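Local coordinates for cellulose-binding protein (Saccharophagus degradans, PDB 2YHG) that is of unconfirmed function but may hydrolyse glycosidic bonds, being the C-terminal part of a longer cellulose-binding protein, with a nucleoside hydrolase-like domain and a beta domain, at residues S364-P367 with D368-L372; S325-A329 with A330-P334; G192-L195 with A196-P200. All coordinates share one frame; numbering follows the deposited sequence.

Contact 1: S364-P367 with D368-L372. With CA (calcium ion), chain D.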
ATOM      1  N   SER A 364       5.925   3.441 -24.598  1.00 15.11           N
ATOM      2  CA  SER A 364       5.606   2.375 -23.664  1.00 12.32           C
ATOM      3  C   SER A 364       6.055   1.062 -24.301  1.00 12.96           C
ATOM      4  O   SER A 364       6.097   0.938 -25.518  1.00 13.89           O
ATOM      5  CB  SER A 364       4.112   2.340 -23.372  1.00 12.80           C
ATOM      6  OG  SER A 364       3.634   3.516 -22.720  1.00 12.71           O
ATOM      7  N   SER A 365       6.356   0.084 -23.475  1.00 12.73           N
ATOM      8  CA  SER A 365       6.864  -1.165 -23.997  1.00 12.32           C
ATOM      9  C   SER A 365       6.369  -2.309 -23.132  1.00 13.08           C
ATOM     10  O   SER A 365       5.885  -2.107 -22.014  1.00 14.42           O
ATOM     11  CB  SER A 365       8.392  -1.157 -24.065  1.00 13.77           C
ATOM     12  OG  SER A 365       8.949  -0.969 -22.763  1.00 14.93           O
ATOM     13  N   ASP A 366       6.568  -3.530 -23.619  1.00 13.57           N
ATOM     14  CA  ASP A 366       6.376  -4.710 -22.807  1.00 14.02           C
ATOM     15  C   ASP A 366       7.571  -5.610 -22.889  1.00 15.08           C
ATOM     16  O   ASP A 366       8.014  -5.952 -23.988  1.00 15.28           O
ATOM     17  CB  ASP A 366       5.163  -5.466 -23.242  1.00 13.95           C
ATOM     18  CG  ASP A 366       4.860  -6.609 -22.316  1.00 13.82           C
ATOM     19  OD1 ASP A 366       4.270  -6.358 -21.259  1.00 14.75           O
ATOM     20  OD2 ASP A 366       5.298  -7.751 -22.586  1.00 15.05           O
ATOM     21  N   PRO A 367       8.087  -6.045 -21.727  1.00 14.46           N
ATOM     22  CA  PRO A 367       9.379  -6.755 -21.747  1.00 15.25           C
ATOM     23  C   PRO A 367       9.274  -8.185 -22.250  1.00 16.22           C
ATOM     24  O   PRO A 367      10.286  -8.827 -22.575  1.00 17.78           O
ATOM     25  CB  PRO A 367       9.812  -6.738 -20.276  1.00 16.51           C
ATOM     26  CG  PRO A 367       8.491  -6.612 -19.514  1.00 14.86           C
ATOM     27  CD  PRO A 367       7.638  -5.701 -20.353  1.00 14.41           C
ATOM     28  N   ASP A 368       8.058  -8.680 -22.395  1.00 14.73           N
ATOM     29  CA  ASP A 368       7.854 -10.009 -22.964  1.00 15.86           C
ATOM     30  C   ASP A 368       7.569  -9.945 -24.457  1.00 17.03           C
ATOM     31  O   ASP A 368       7.402 -10.982 -25.090  1.00 19.73           O
ATOM     32  CB  ASP A 368       6.695 -10.709 -22.273  1.00 15.00           C
ATOM     33  CG  ASP A 368       6.769 -10.612 -20.783  1.00 13.16           C
ATOM     34  OD1 ASP A 368       7.666 -11.273 -20.217  1.00 14.91           O
ATOM     35  OD2 ASP A 368       5.992  -9.828 -20.176  1.00 13.39           O
ATOM     36  N   GLY A 369       7.420  -8.737 -24.999  1.00 17.38           N
ATOM     37  CA  GLY A 369       7.031  -8.553 -26.381  1.00 18.28           C
ATOM     38  C   GLY A 369       5.544  -8.738 -26.585  1.00 18.46           C
ATOM     39  O   GLY A 369       5.110  -8.984 -27.709  1.00 23.58           O
ATOM     40  N   ASP A 370       4.752  -8.599 -25.517  1.00 16.34           N
ATOM     41  CA  ASP A 370       3.313  -8.635 -25.681  1.00 14.99           C
ATOM     42  C   ASP A 370       2.828  -7.391 -26.435  1.00 15.36           C
ATOM     43  O   ASP A 370       3.488  -6.357 -26.430  1.00 18.69           O
ATOM     44  CB  ASP A 370       2.617  -8.641 -24.313  1.00 14.41           C
ATOM     45  CG  ASP A 370       3.033  -9.799 -23.403  1.00 16.14           C
ATOM     46  OD1 ASP A 370       3.286 -10.900 -23.920  1.00 17.58           O
ATOM     47  OD2 ASP A 370       2.947  -9.622 -22.179  1.00 16.02           O
ATOM     48  N   SER A 371       1.603  -7.467 -26.931  1.00 15.20           N
ATOM     49  CA  SER A 371       0.897  -6.299 -27.420  1.00 16.88           C
ATOM     50  C   SER A 371       0.324  -5.491 -26.267  1.00 13.50           C
ATOM     51  O   SER A 371       0.050  -6.034 -25.210  1.00 14.50           O
ATOM     52  CB  SER A 371      -0.216  -6.705 -28.397  1.00 19.43           C
ATOM     53  OG  SER A 371       0.337  -7.201 -29.579  1.00 27.30           O
ATOM     54  N   LEU A 372       0.164  -4.186 -26.496  1.00 14.48           N
ATOM     55  CA  LEU A 372      -0.317  -3.257 -25.493  1.00 13.75           C
ATOM     56  C   LEU A 372      -1.667  -2.692 -25.896  1.00 12.42           C
ATOM     57  O   LEU A 372      -1.882  -2.304 -27.058  1.00 16.32           O
ATOM     58  CB  LEU A 372       0.672  -2.113 -25.280  1.00 15.63           C
ATOM     59  CG  LEU A 372       2.038  -2.489 -24.746  1.00 15.98           C
ATOM     60  CD1 LEU A 372       2.948  -1.278 -24.741  1.00 22.45           C
ATOM     61  CD2 LEU A 372       1.930  -3.141 -23.369  1.00 17.03           C
TER
HETATM   62 CA    CA D1936       3.985  -8.581 -20.428  1.00 12.46          CA
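Asp366, Asp368 and Asp370 converge on one calcium ion, a worked example of how alternate residues of a short loop can be gathered round a metal. Asp366 grips it with both carboxylate oxygens, OD1 at 2.4 Å and the more distant OD2 at 2.7 Å from the ion. Asp368 and Asp370 each give one oxygen, their OD2 atoms, the latter 2.3 Å from the calcium. The carboxylates of Asp366 and Asp370 are turned only 30° from each other, and their OD2 atoms approach to 3.0 Å, a closeness of like charges that the shared cation probably makes tolerable. Asn331, His332 and Asp420 complete the site.

The second shell is the backbone of the same loop. Besides binding the metal, Asp366 OD2 accepts two N-H groups, from Asp368 N at 2.9 Å and from Asp370 N at 3.1 Å, which reach it from opposite faces of the carboxylate plane and so help to fix its rotation. CG of Asp366 stands anti to the backbone N (chi1 -174°), which carries the carboxylate into the turn, between these two amides. A type I turn from Asp366 to Gly369 folds the chain back, closed by Gly369 N on Asp366 O at 3.0 Å. Further out, Leu372 lays CD2 against Asp366 CB and CD1 against Ser364 CB, while Ser364 OG is tied to Ala361 O.

Aspartates at 366, 368 and 370 spell the DxDxD pattern of calcium-binding loops, here placed between strands 356-360 and 372-378 of the C-terminal beta domain.

Contact 2: S325-A329 with A330-P334. With CA (calcium ion), chain D.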
ATOM      1  N   SER A 325      11.758 -20.939 -13.160  1.00 15.57           N
ATOM      2  CA  SER A 325      13.160 -20.511 -13.154  1.00 17.60           C
ATOM      3  C   SER A 325      13.525 -19.711 -14.410  1.00 16.25           C
ATOM      4  O   SER A 325      14.550 -19.017 -14.423  1.00 20.45           O
ATOM      5  CB  SER A 325      14.112 -21.712 -12.995  1.00 19.94           C
ATOM      6  OG  SER A 325      13.997 -22.625 -14.058  1.00 27.02           O
ATOM      7  N   ASN A 326      12.684 -19.795 -15.442  1.00 16.13           N
ATOM      8  CA  ASN A 326      12.934 -19.076 -16.701  1.00 16.92           C
ATOM      9  C   ASN A 326      12.012 -17.867 -16.840  1.00 15.94           C
ATOM     10  O   ASN A 326      10.783 -18.017 -16.779  1.00 15.81           O
ATOM     11  CB  ASN A 326      12.725 -19.987 -17.919  1.00 18.47           C
ATOM     12  CG  ASN A 326      13.741 -21.073 -18.003  1.00 21.48           C
ATOM     13  OD1 ASN A 326      14.883 -20.873 -17.605  1.00 30.85           O
ATOM     14  ND2 ASN A 326      13.313 -22.258 -18.427  1.00 25.65           N
ATOM     15  N   TYR A 327      12.606 -16.721 -17.149  1.00 16.01           N
ATOM     16  CA  TYR A 327      11.857 -15.501 -17.425  1.00 15.64           C
ATOM     17  C   TYR A 327      10.787 -15.738 -18.468  1.00 16.65           C
ATOM     18  O   TYR A 327       9.693 -15.179 -18.394  1.00 17.60           O
ATOM     19  CB  TYR A 327      12.810 -14.412 -17.879  1.00 16.16           C
ATOM     20  CG  TYR A 327      12.186 -13.062 -18.023  1.00 16.61           C
ATOM     21  CD1 TYR A 327      12.174 -12.175 -16.951  1.00 15.23           C
ATOM     22  CD2 TYR A 327      11.684 -12.639 -19.246  1.00 16.32           C
ATOM     23  CE1 TYR A 327      11.596 -10.919 -17.078  1.00 15.28           C
ATOM     24  CE2 TYR A 327      11.100 -11.393 -19.370  1.00 17.40           C
ATOM     25  CZ  TYR A 327      11.059 -10.547 -18.280  1.00 15.02           C
ATOM     26  OH  TYR A 327      10.518  -9.310 -18.435  1.00 16.79           O
ATOM     27  N   SER A 328      11.168 -16.460 -19.509  1.00 17.30           N
ATOM     28  CA  SER A 328      10.304 -16.728 -20.648  1.00 19.44           C
ATOM     29  C   SER A 328       8.999 -17.422 -20.279  1.00 17.84           C
ATOM     30  O   SER A 328       8.053 -17.446 -21.075  1.00 20.43           O
ATOM     31  CB  SER A 328      11.070 -17.585 -21.685  1.00 20.75           C
ATOM     32  OG  SER A 328      11.357 -18.880 -21.160  1.00 25.66           O
ATOM     33  N   ALA A 329       8.951 -18.022 -19.088  1.00 16.11           N
ATOM     34  CA  ALA A 329       7.810 -18.848 -18.718  1.00 16.25           C
ATOM     35  C   ALA A 329       6.730 -18.112 -17.922  1.00 15.63           C
ATOM     36  O   ALA A 329       5.752 -18.713 -17.536  1.00 18.18           O
ATOM     37  CB  ALA A 329       8.274 -20.072 -17.921  1.00 17.55           C
ATOM     38  N   ALA A 330       6.862 -16.805 -17.729  1.00 14.55           N
ATOM     39  CA  ALA A 330       5.845 -16.053 -16.990  1.00 12.98           C
ATOM     40  C   ALA A 330       5.675 -14.695 -17.648  1.00 13.22           C
ATOM     41  O   ALA A 330       6.537 -14.240 -18.403  1.00 13.84           O
ATOM     42  CB  ALA A 330       6.237 -15.899 -15.527  1.00 13.48           C
ATOM     43  N   ASN A 331       4.585 -14.021 -17.284  1.00 12.53           N
ATOM     44  CA  ASN A 331       4.328 -12.680 -17.768  1.00 12.37           C
ATOM     45  C   ASN A 331       4.859 -11.618 -16.821  1.00 11.72           C
ATOM     46  O   ASN A 331       4.851 -11.797 -15.601  1.00 11.73           O
ATOM     47  CB  ASN A 331       2.835 -12.498 -17.993  1.00 11.32           C
ATOM     48  CG  ASN A 331       2.507 -11.234 -18.773  1.00 11.94           C
ATOM     49  OD1 ASN A 331       3.360 -10.696 -19.483  1.00 12.68           O
ATOM     50  ND2 ASN A 331       1.249 -10.781 -18.702  1.00 12.07           N
ATOM     51  N   HIS A 332       5.347 -10.528 -17.407  1.00 11.67           N
ATOM     52  CA  HIS A 332       5.837  -9.368 -16.668  1.00 11.87           C
ATOM     53  C   HIS A 332       5.129  -8.087 -17.110  1.00 11.67           C
ATOM     54  O   HIS A 332       4.621  -7.992 -18.233  1.00 12.28           O
ATOM     55  CB  HIS A 332       7.341  -9.242 -16.829  1.00 11.75           C
ATOM     56  CG  HIS A 332       8.041 -10.538 -16.572  1.00 12.81           C
ATOM     57  ND1 HIS A 332       8.161 -11.493 -17.553  1.00 13.46           N
ATOM     58  CD2 HIS A 332       8.503 -11.110 -15.434  1.00 12.07           C
ATOM     59  CE1 HIS A 332       8.671 -12.598 -17.032  1.00 13.69           C
ATOM     60  NE2 HIS A 332       8.904 -12.389 -15.750  1.00 13.32           N
ATOM     61  N   HIS A 333       5.073  -7.114 -16.222  1.00 11.28           N
ATOM     62  CA  HIS A 333       4.245  -5.939 -16.429  1.00 10.72           C
ATOM     63  C   HIS A 333       4.736  -5.081 -17.591  1.00 11.13           C
ATOM     64  O   HIS A 333       5.942  -4.897 -17.760  1.00 12.13           O
ATOM     65  CB  HIS A 333       4.148  -5.111 -15.178  1.00 10.74           C
ATOM     66  CG  HIS A 333       3.781  -5.908 -13.975  1.00 10.51           C
ATOM     67  ND1 HIS A 333       4.636  -6.801 -13.369  1.00 11.42           N
ATOM     68  CD2 HIS A 333       2.624  -5.948 -13.285  1.00 10.69           C
ATOM     69  CE1 HIS A 333       4.021  -7.335 -12.325  1.00 11.26           C
ATOM     70  NE2 HIS A 333       2.780  -6.864 -12.277  1.00 10.60           N
ATOM     71  N   PRO A 334       3.799  -4.432 -18.287  1.00 11.72           N
ATOM     72  CA  PRO A 334       4.212  -3.438 -19.275  1.00 12.33           C
ATOM     73  C   PRO A 334       4.781  -2.202 -18.586  1.00 11.79           C
ATOM     74  O   PRO A 334       4.603  -1.992 -17.377  1.00 11.26           O
ATOM     75  CB  PRO A 334       2.921  -3.126 -20.009  1.00 15.25           C
ATOM     76  CG  PRO A 334       1.819  -3.541 -19.111  1.00 14.49           C
ATOM     77  CD  PRO A 334       2.334  -4.613 -18.240  1.00 11.31           C
TER
HETATM   78 CA    CA D1936       3.985  -8.581 -20.428  1.00 12.46          CA
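Tyr327 lies flat over the imidazole of His332 in an offset stack, with ring centroids 3.6 Å apart and planes only 4° from parallel. From CB, a first torsion that sets CG anti to the backbone N (chi1 -172°) sends the ring out over the histidine. Tyr327 CG meets His332 CE1 at 3.7 Å. Along one side of the ring Tyr327 CD1 and then CE1 pass over His332 NE2, the second at 3.3 Å; along the other, Tyr327 CD2 lies nearest His332 CE1 and Tyr327 CE2 nearest His332 ND1. Tyr327 CZ comes to 3.1 Å from His332 ND1, and the hydroxyl OH ends above CG and ND1 of that imidazole.

The stack sits beside a calcium site where the chain passes from helix 308-323 toward the beta domain; the ligands given here are His332 O and Asn331 OD1, each 2.4 Å from the calcium ion. His96 is hydrogen-bonded to His332 NE2 from outside the loop.

The backbone of Tyr327 joins in too. Its carbonyl O lies in the imidazole plane at the ring edge, 3.1 Å from His332 CE1, and also accepts a weak but fairly straight bond from Ala330 N, at 3.3 Å, just after the 3-10 segment 327-329.

Contact 3: G192-L195 with A196-P200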
ATOM      1  N   GLY A 192      -3.823   3.307  18.145  1.00  6.49           N
ATOM      2  CA  GLY A 192      -3.984   4.085  16.923  1.00  7.03           C
ATOM      3  C   GLY A 192      -4.790   5.329  17.180  1.00  5.99           C
ATOM      4  O   GLY A 192      -4.474   6.411  16.690  1.00  6.54           O
ATOM      5  N   THR A 193      -5.858   5.201  17.945  1.00  5.99           N
ATOM      6  CA  THR A 193      -6.697   6.354  18.284  1.00  6.24           C
ATOM      7  C   THR A 193      -5.903   7.374  19.104  1.00  5.98           C
ATOM      8  O   THR A 193      -5.999   8.582  18.849  1.00  6.41           O
ATOM      9  CB  THR A 193      -7.967   5.908  19.007  1.00  6.20           C
ATOM     10  OG1 THR A 193      -8.449   4.720  18.353  1.00  7.03           O
ATOM     11  CG2 THR A 193      -8.977   7.005  18.965  1.00  6.65           C
ATOM     12  N   TRP A 194      -5.107   6.892  20.055  1.00  5.94           N
ATOM     13  CA  TRP A 194      -4.239   7.764  20.831  1.00  6.53           C
ATOM     14  C   TRP A 194      -3.307   8.563  19.909  1.00  6.69           C
ATOM     15  O   TRP A 194      -3.118   9.774  20.082  1.00  7.19           O
ATOM     16  CB  TRP A 194      -3.438   6.945  21.828  1.00  6.36           C
ATOM     17  CG  TRP A 194      -2.495   7.745  22.661  1.00  7.62           C
ATOM     18  CD1 TRP A 194      -2.761   8.378  23.853  1.00  8.01           C
ATOM     19  CD2 TRP A 194      -1.113   7.940  22.409  1.00  7.89           C
ATOM     20  NE1 TRP A 194      -1.637   8.999  24.329  1.00  9.47           N
ATOM     21  CE2 TRP A 194      -0.603   8.743  23.467  1.00  9.25           C
ATOM     22  CE3 TRP A 194      -0.225   7.447  21.457  1.00  9.37           C
ATOM     23  CZ2 TRP A 194       0.737   9.108  23.543  1.00 11.59           C
ATOM     24  CZ3 TRP A 194       1.122   7.775  21.562  1.00 11.39           C
ATOM     25  CH2 TRP A 194       1.587   8.613  22.591  1.00 11.88           C
ATOM     26  N   LEU A 195      -2.760   7.892  18.882  1.00  6.47           N
ATOM     27  CA  LEU A 195      -1.916   8.591  17.924  1.00  6.89           C
ATOM     28  C   LEU A 195      -2.656   9.676  17.176  1.00  6.69           C
ATOM     29  O   LEU A 195      -2.169  10.815  17.046  1.00  7.50           O
ATOM     30  CB  LEU A 195      -1.313   7.610  16.906  1.00  7.00           C
ATOM     31  CG  LEU A 195      -0.153   6.738  17.400  1.00  7.19           C
ATOM     32  CD1 LEU A 195       0.105   5.595  16.441  1.00  8.28           C
ATOM     33  CD2 LEU A 195       1.100   7.580  17.587  1.00  9.51           C
ATOM     34  N   ALA A 196      -3.824   9.355  16.629  1.00  6.46           N
ATOM     35  CA  ALA A 196      -4.573  10.325  15.821  1.00  6.84           C
ATOM     36  C   ALA A 196      -4.992  11.526  16.660  1.00  6.60           C
ATOM     37  O   ALA A 196      -4.976  12.650  16.169  1.00  7.95           O
ATOM     38  CB  ALA A 196      -5.777   9.647  15.194  1.00  7.60           C
ATOM     39  N   LYS A 197      -5.361  11.286  17.909  1.00  6.98           N
ATOM     40  CA  LYS A 197      -5.783  12.363  18.797  1.00  7.17           C
ATOM     41  C   LYS A 197      -4.599  13.240  19.188  1.00  7.72           C
ATOM     42  O   LYS A 197      -4.722  14.479  19.240  1.00  8.84           O
ATOM     43  CB  LYS A 197      -6.439  11.751  20.044  1.00  7.41           C
ATOM     44  CG  LYS A 197      -6.816  12.735  21.142  1.00  8.31           C
ATOM     45  CD  LYS A 197      -7.777  13.794  20.667  1.00  8.72           C
ATOM     46  CE  LYS A 197      -8.426  14.509  21.848  1.00  9.87           C
ATOM     47  NZ  LYS A 197      -9.369  15.532  21.386  1.00 11.91           N
ATOM     48  N   ASN A 198      -3.496  12.617  19.587  1.00  7.36           N
ATOM     49  CA  ASN A 198      -2.405  13.374  20.171  1.00  8.09           C
ATOM     50  C   ASN A 198      -1.486  14.001  19.148  1.00  8.25           C
ATOM     51  O   ASN A 198      -0.743  14.936  19.480  1.00  9.41           O
ATOM     52  CB  ASN A 198      -1.612  12.493  21.135  1.00  9.73           C
ATOM     53  CG  ASN A 198      -2.337  12.325  22.459  1.00 10.21           C
ATOM     54  OD1 ASN A 198      -2.165  13.166  23.322  1.00 17.87           O
ATOM     55  ND2 ASN A 198      -3.160  11.323  22.600  1.00  9.54           N
ATOM     56  N   PHE A 199      -1.480  13.482  17.918  1.00  7.98           N
ATOM     57  CA  PHE A 199      -0.574  13.941  16.895  1.00  8.86           C
ATOM     58  C   PHE A 199      -1.371  14.256  15.644  1.00  8.70           C
ATOM     59  O   PHE A 199      -1.334  13.516  14.659  1.00  9.21           O
ATOM     60  CB  PHE A 199       0.537  12.914  16.637  1.00  9.04           C
ATOM     61  CG  PHE A 199       1.257  12.537  17.894  1.00  9.31           C
ATOM     62  CD1 PHE A 199       2.252  13.332  18.445  1.00 12.16           C
ATOM     63  CD2 PHE A 199       0.847  11.448  18.631  1.00 10.46           C
ATOM     64  CE1 PHE A 199       2.809  13.007  19.718  1.00 12.65           C
ATOM     65  CE2 PHE A 199       1.364  11.166  19.872  1.00 11.71           C
ATOM     66  CZ  PHE A 199       2.349  11.930  20.396  1.00 12.74           C
ATOM     67  N   PRO A 200      -2.153  15.344  15.675  1.00 10.42           N
ATOM     68  CA  PRO A 200      -3.038  15.624  14.552  1.00 12.02           C
ATOM     69  C   PRO A 200      -2.298  15.934  13.250  1.00 11.47           C
ATOM     70  O   PRO A 200      -2.910  15.886  12.193  1.00 12.69           O
ATOM     71  CB  PRO A 200      -3.852  16.834  15.025  1.00 13.08           C
ATOM     72  CG  PRO A 200      -3.038  17.434  16.108  1.00 12.56           C
ATOM     73  CD  PRO A 200      -2.369  16.300  16.775  1.00 10.26           C
TER
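Gly192 and Ala196 are joined by the first of four successive i to i+4 bonds between the two segments, Ala196 N reaching Gly192 O at 3.0 Å, and the last turns of helix 190-198 show how such a helix can be finished by side chains as well as by its backbone. Thr193 O receives Lys197 N in the same way, while its side chain turns elsewhere, with OG1 hydrogen-bonded to Asp288 OD1 and Arg206 NH2.

At Trp194 the pattern is enriched. Its carbonyl oxygen takes two donors from one residue, Asn198 N at 2.9 Å and Asn198 ND2 at 3.0 Å, which arrive from opposite faces of the carbonyl plane. The side-chain bond leaves Asn198 exactly in the plane of its amide, with an N-H...O angle of 161°. Since CG of Asn198 is placed beside its own backbone N (chi1 -77°), the amide folds back along the helix instead of reaching outward. Asn198 ND2 thereby also lies over the indole face, 3.2 Å from Trp194 CD1 and offset toward the rim. Over the six-membered ring of the same indole, Phe199 presents its edge: Trp194 CH2 and Phe199 CE2 are 3.7 Å apart in a T-shaped pair with planes at 71°.

Leu195 supplies the last acceptor, its O held by Phe199 N at 2.9 Å, although Phe199 has already left helical backbone angles. Leu195 CD2 touches Phe199 CD2, and both side chains pack on Val161 of helix 155-167, while Phe199 also meets helix 170-178.

Helix 190-198 connects strands 180-185 and 203-207, so this C-terminal end, with its T-shaped Trp194-Phe199 pair, belongs to a beta-alpha-beta crossover on the parallel sheet of the nucleoside hydrolase-like domain.

Overall arrangement
From the N terminus, contact 3 comes first, at the end of the helix linking strands 180-185 and 203-207 in the nucleoside hydrolase-like domain. Contact 2 follows where the chain leaves helix 308-323, and contact 1 folds the end of the loop between strands 356-360 and 372-378 back on itself. The three are in series, with none nested or crossed. Contacts 1 and 2 have centres about 11 Å apart and share one calcium ion; a probable hydrogen bond between Asp368 OD1 and His332 ND1 (2.7 Å) also ties the loop between helix 308-323 and strand 347-351 to the beta domain. Contact 3 lies across the chain's centre, its own centre about 46 Å from that of contact 1.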